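Local coordinates for malate oxidoreductase (Thermotoga maritima, PDB 1VL6), which probably catalyses the NAD-dependent oxidative decarboxylation of malate to pyruvate and carbon dioxide, as malic enzymes do, at residues 256-268 and 274-286. Numbering follows the deposited sequence.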
loop_
_atom_site.group_PDB
_atom_site.type_symbol
_atom_site.label_atom_id
_atom_site.label_comp_id
_atom_site.label_asym_id
_atom_site.label_seq_id
_atom_site.Cartn_x
_atom_site.Cartn_y
_atom_site.Cartn_z
ATOM N N ASP A 256 12.303 8.849 53.347
ATOM C CA ASP A 256 11.312 8.401 52.355
ATOM C C ASP A 256 11.021 9.499 51.334
ATOM O O ASP A 256 11.577 10.584 51.402
ATOM C CB ASP A 256 10.010 7.902 53.049
ATOM C CG ASP A 256 9.399 8.944 53.992
ATOM O OD1 ASP A 256 9.703 10.147 53.782
ATOM O OD2 ASP A 256 8.641 8.658 54.981
ATOM N N LEU A 257 10.153 9.207 50.378
ATOM C CA LEU A 257 9.752 10.198 49.375
ATOM C C LEU A 257 9.266 11.503 49.987
ATOM O O LEU A 257 9.538 12.597 49.502
ATOM C CB LEU A 257 8.679 9.607 48.470
ATOM C CG LEU A 257 8.133 10.472 47.321
ATOM C CD1 LEU A 257 9.180 10.848 46.318
ATOM C CD2 LEU A 257 7.004 9.751 46.606
ATOM N N GLU A 258 8.538 11.380 51.072
ATOM C CA GLU A 258 7.955 12.547 51.730
ATOM C C GLU A 258 9.022 13.512 52.214
ATOM O O GLU A 258 8.943 14.703 51.970
ATOM C CB GLU A 258 7.043 12.119 52.873
ATOM C CG GLU A 258 6.259 13.282 53.414
ATOM C CD GLU A 258 5.476 12.941 54.648
ATOM O OE1 GLU A 258 5.327 11.732 55.011
ATOM O OE2 GLU A 258 5.005 13.903 55.246
ATOM N N THR A 259 10.031 12.973 52.866
ATOM C CA THR A 259 11.225 13.714 53.256
ATOM C C THR A 259 11.944 14.378 52.054
ATOM O O THR A 259 12.330 15.559 52.104
ATOM C CB THR A 259 12.161 12.713 53.924
ATOM O OG1 THR A 259 11.647 12.335 55.216
ATOM C CG2 THR A 259 13.510 13.320 54.206
ATOM N N ALA A 260 12.099 13.623 50.970
ATOM C CA ALA A 260 12.735 14.132 49.747
ATOM C C ALA A 260 12.041 15.338 49.187
ATOM O O ALA A 260 12.696 16.226 48.644
ATOM C CB ALA A 260 12.809 13.060 48.684
ATOM N N LEU A 261 10.719 15.372 49.313
ATOM C CA LEU A 261 9.955 16.408 48.675
ATOM C C LEU A 261 9.968 17.718 49.435
ATOM O O LEU A 261 9.563 18.714 48.881
ATOM C CB LEU A 261 8.538 15.938 48.469
ATOM C CG LEU A 261 8.383 14.804 47.467
ATOM C CD1 LEU A 261 7.073 14.148 47.685
ATOM C CD2 LEU A 261 8.444 15.311 46.015
ATOM N N GLU A 262 10.429 17.743 50.679
ATOM C CA GLU A 262 10.449 18.987 51.430
ATOM C C GLU A 262 11.284 19.986 50.657
ATOM O O GLU A 262 12.464 19.751 50.408
ATOM C CB GLU A 262 11.033 18.799 52.799
ATOM C CG GLU A 262 10.104 18.122 53.772
ATOM C CD GLU A 262 10.845 17.620 55.012
ATOM O OE1 GLU A 262 11.767 18.338 55.480
ATOM O OE2 GLU A 262 10.517 16.509 55.510
ATOM N N GLY A 263 10.646 21.078 50.230
ATOM C CA GLY A 263 11.334 22.133 49.538
ATOM C C GLY A 263 11.666 21.834 48.102
ATOM O O GLY A 263 12.199 22.673 47.411
ATOM N N ALA A 264 11.330 20.659 47.628
ATOM C CA ALA A 264 11.656 20.327 46.261
ATOM C C ALA A 264 10.921 21.216 45.277
ATOM O O ALA A 264 9.790 21.596 45.499
ATOM C CB ALA A 264 11.336 18.868 46.009
ATOM N N ASP A 265 11.570 21.503 44.165
ATOM C CA ASP A 265 10.967 22.285 43.103
ATOM C C ASP A 265 10.288 21.430 42.047
ATOM O O ASP A 265 9.321 21.862 41.421
ATOM C CB ASP A 265 12.047 23.110 42.435
ATOM C CG ASP A 265 12.685 24.068 43.391
ATOM O OD1 ASP A 265 12.075 25.143 43.582
ATOM O OD2 ASP A 265 13.753 23.821 44.010
ATOM N N PHE A 266 10.813 20.227 41.821
ATOM C CA PHE A 266 10.211 19.313 40.856
ATOM C C PHE A 266 10.124 17.933 41.452
ATOM O O PHE A 266 10.986 17.527 42.265
ATOM C CB PHE A 266 11.046 19.232 39.599
ATOM C CG PHE A 266 11.122 20.527 38.829
ATOM C CD1 PHE A 266 11.880 21.581 39.300
ATOM C CD2 PHE A 266 10.496 20.654 37.609
ATOM C CE1 PHE A 266 11.992 22.741 38.590
ATOM C CE2 PHE A 266 10.601 21.816 36.902
ATOM C CZ PHE A 266 11.333 22.867 37.386
ATOM N N PHE A 267 9.059 17.227 41.084
ATOM C CA PHE A 267 8.968 15.813 41.327
ATOM C C PHE A 267 8.837 15.215 39.964
ATOM O O PHE A 267 7.964 15.643 39.181
ATOM C CB PHE A 267 7.745 15.446 42.178
ATOM C CG PHE A 267 7.372 13.966 42.137
ATOM C CD1 PHE A 267 7.953 13.060 43.012
ATOM C CD2 PHE A 267 6.486 13.493 41.212
ATOM C CE1 PHE A 267 7.633 11.736 42.966
ATOM C CE2 PHE A 267 6.183 12.150 41.155
ATOM C CZ PHE A 267 6.750 11.276 42.034
ATOM N N ILE A 268 9.690 14.227 39.677
ATOM C CA ILE A 268 9.530 13.417 38.495
ATOM C C ILE A 268 9.392 11.964 38.877
ATOM O O ILE A 268 10.332 11.321 39.371
ATOM C CB ILE A 268 10.698 13.590 37.604
ATOM C CG1 ILE A 268 10.961 15.100 37.416
ATOM C CG2 ILE A 268 10.400 12.957 36.304
ATOM C CD1 ILE A 268 11.891 15.430 36.275
ATOM N N ASN A 274 -0.825 6.606 42.679
ATOM C CA ASN A 274 -1.346 7.147 43.919
ATOM C C ASN A 274 -0.416 6.992 45.112
ATOM O O ASN A 274 -0.816 6.504 46.138
ATOM C CB ASN A 274 -2.763 6.577 44.190
ATOM C CG ASN A 274 -3.769 6.985 43.099
ATOM O OD1 ASN A 274 -3.824 8.142 42.682
ATOM N ND2 ASN A 274 -4.557 6.022 42.625
ATOM N N ILE A 275 0.809 7.455 44.985
ATOM C CA ILE A 275 1.747 7.388 46.102
ATOM C C ILE A 275 2.119 8.732 46.672
ATOM O O ILE A 275 2.629 8.783 47.763
ATOM C CB ILE A 275 3.052 6.648 45.743
ATOM C CG1 ILE A 275 3.755 7.332 44.572
ATOM C CG2 ILE A 275 2.783 5.189 45.484
ATOM C CD1 ILE A 275 5.050 6.693 44.253
ATOM N N LEU A 276 1.939 9.809 45.913
ATOM C CA LEU A 276 2.282 11.145 46.381
ATOM C C LEU A 276 1.050 11.799 47.005
ATOM O O LEU A 276 0.103 12.129 46.305
ATOM C CB LEU A 276 2.822 11.942 45.201
ATOM C CG LEU A 276 3.640 13.164 45.559
ATOM C CD1 LEU A 276 4.495 13.617 44.349
ATOM C CD2 LEU A 276 2.718 14.270 46.045
ATOM N N LYS A 277 1.040 11.941 48.323
ATOM C CA LYS A 277 -0.145 12.494 49.009
ATOM C C LYS A 277 -0.257 14.010 48.726
ATOM O O LYS A 277 0.749 14.743 48.681
ATOM C CB LYS A 277 -0.131 12.189 50.516
ATOM C CG LYS A 277 -0.314 10.722 50.780
ATOM C CD LYS A 277 -0.610 10.354 52.248
ATOM C CE LYS A 277 -1.282 8.965 52.333
ATOM N NZ LYS A 277 -1.915 8.646 53.655
ATOM N N PRO A 278 -1.479 14.497 48.517
ATOM C CA PRO A 278 -1.675 15.893 48.128
ATOM C C PRO A 278 -1.067 16.868 49.123
ATOM O O PRO A 278 -0.446 17.812 48.722
ATOM C CB PRO A 278 -3.192 16.039 48.127
ATOM C CG PRO A 278 -3.679 14.917 48.933
ATOM C CD PRO A 278 -2.751 13.796 48.690
ATOM N N GLU A 279 -1.213 16.624 50.425
ATOM C CA GLU A 279 -0.631 17.558 51.394
ATOM C C GLU A 279 0.894 17.723 51.305
ATOM O O GLU A 279 1.422 18.777 51.668
ATOM C CB GLU A 279 -1.090 17.227 52.791
ATOM C CG GLU A 279 -2.561 17.591 53.030
ATOM C CD GLU A 279 -2.869 19.100 52.813
ATOM O OE1 GLU A 279 -2.566 19.943 53.679
ATOM O OE2 GLU A 279 -3.442 19.465 51.758
ATOM N N TRP A 280 1.597 16.732 50.753
ATOM C CA TRP A 280 3.049 16.869 50.526
ATOM C C TRP A 280 3.364 18.029 49.597
ATOM O O TRP A 280 4.385 18.707 49.743
ATOM C CB TRP A 280 3.691 15.581 49.971
ATOM C CG TRP A 280 3.475 14.376 50.862
ATOM C CD1 TRP A 280 2.939 14.384 52.129
ATOM C CD2 TRP A 280 3.785 13.007 50.580
ATOM N NE1 TRP A 280 2.901 13.110 52.638
ATOM C CE2 TRP A 280 3.407 12.245 51.714
ATOM C CE3 TRP A 280 4.332 12.343 49.495
ATOM C CZ2 TRP A 280 3.568 10.866 51.788
ATOM C CZ3 TRP A 280 4.487 10.961 49.569
ATOM C CH2 TRP A 280 4.098 10.244 50.705
ATOM N N ILE A 281 2.480 18.279 48.650
ATOM C CA ILE A 281 2.718 19.343 47.684
ATOM C C ILE A 281 2.911 20.680 48.355
ATOM O O ILE A 281 3.710 21.489 47.902
ATOM C CB ILE A 281 1.586 19.400 46.642
ATOM C CG1 ILE A 281 1.690 18.144 45.768
ATOM C CG2 ILE A 281 1.714 20.700 45.793
ATOM C CD1 ILE A 281 0.849 18.145 44.565
ATOM N N LYS A 282 2.200 20.890 49.454
ATOM C CA LYS A 282 2.280 22.127 50.177
ATOM C C LYS A 282 3.606 22.264 50.914
ATOM O O LYS A 282 3.928 23.347 51.344
ATOM C CB LYS A 282 1.083 22.219 51.139
ATOM C CG LYS A 282 -0.248 22.122 50.389
ATOM C CD LYS A 282 -1.482 22.638 51.115
ATOM C CE LYS A 282 -2.785 22.222 50.326
ATOM N NZ LYS A 282 -3.951 22.037 51.260
ATOM N N LYS A 283 4.376 21.188 51.081
ATOM C CA LYS A 283 5.689 21.287 51.749
ATOM C C LYS A 283 6.799 21.346 50.726
ATOM O O LYS A 283 7.941 21.497 51.087
ATOM C CB LYS A 283 5.936 20.128 52.670
ATOM C CG LYS A 283 4.874 19.981 53.741
ATOM C CD LYS A 283 5.252 18.907 54.791
ATOM C CE LYS A 283 5.367 17.522 54.178
ATOM N NZ LYS A 283 5.561 16.557 55.238
HETATM N N MSE A 284 6.462 21.258 49.444
HETATM C CA MSE A 284 7.433 21.501 48.381
HETATM C C MSE A 284 7.638 22.995 48.294
HETATM O O MSE A 284 6.962 23.736 48.971
HETATM C CB MSE A 284 6.931 20.973 47.015
HETATM C CG MSE A 284 6.748 19.473 46.981
HETATM SE SE MSE A 284 6.070 18.809 45.302
HETATM C CE MSE A 284 7.521 19.423 44.006
ATOM N N SER A 285 8.538 23.467 47.438
ATOM C CA SER A 285 8.726 24.914 47.320
ATOM C C SER A 285 7.558 25.580 46.619
ATOM O O SER A 285 6.626 24.924 46.178
ATOM C CB SER A 285 10.012 25.210 46.562
ATOM O OG SER A 285 9.872 24.759 45.189
ATOM N N ARG A 286 7.639 26.892 46.474
ATOM C CA ARG A 286 6.627 27.637 45.712
ATOM C C ARG A 286 6.679 27.246 44.227
ATOM O O ARG A 286 7.729 26.871 43.704
ATOM C CB ARG A 286 6.754 29.156 45.893
ATOM C CG ARG A 286 6.287 29.686 47.328
#
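E258 lies across one face of the W280 indole, its CG 3.5 Å from the centroid of the five-membered ring in a CH-pi contact. With CG anti to the backbone N (chi1 -171°) and the chain extended beyond it, the glutamate runs across the ring, its carboxylate plane only 11° from that of the indole. E258 OE2 then receives K283 NZ at 2.7 Å through its anti lone pair, a salt bridge reached by a bend at chi3 of the lysine. At the six-membered end of the indole, L257 CD2 meets the edge at CZ3, while L261 CD1 approaches W280 CE3 obliquely at 3.7 Å and also touches L276. Deeper in, L276 CD1 sits over the centre of one face of the F267 ring, a CH-pi contact 3.6 Å from its centroid. Selenomethionine M284 bends at chi3 to bring CE against the backbone of D265 and F266, and packs further on I290 of strand 289-292. Two backbone bonds pin the far end: G263 N to K283 O at 2.9 Å, and S285 N to A264 O at 3.0 Å. Beside them S285 OG donates to D265 OD1 (2.8 Å) from above the carboxylate plane; K188 forms a salt bridge to that same oxygen, and K194 N binds OD2. D256 caps helix 257-261, accepting from T259 N. That helix leads into strand 266-269 of the NAD-binding domain; it and the turn after it pack on helix 278-281, with its flanking segments, in the beta-alpha-beta unit running on to strand 289-292. K283 probably offsets the charge of E258 and holds its carboxylate near the indole, while that of buried D265 is probably balanced by K188 and the hydrogen bonds from S285 and K194.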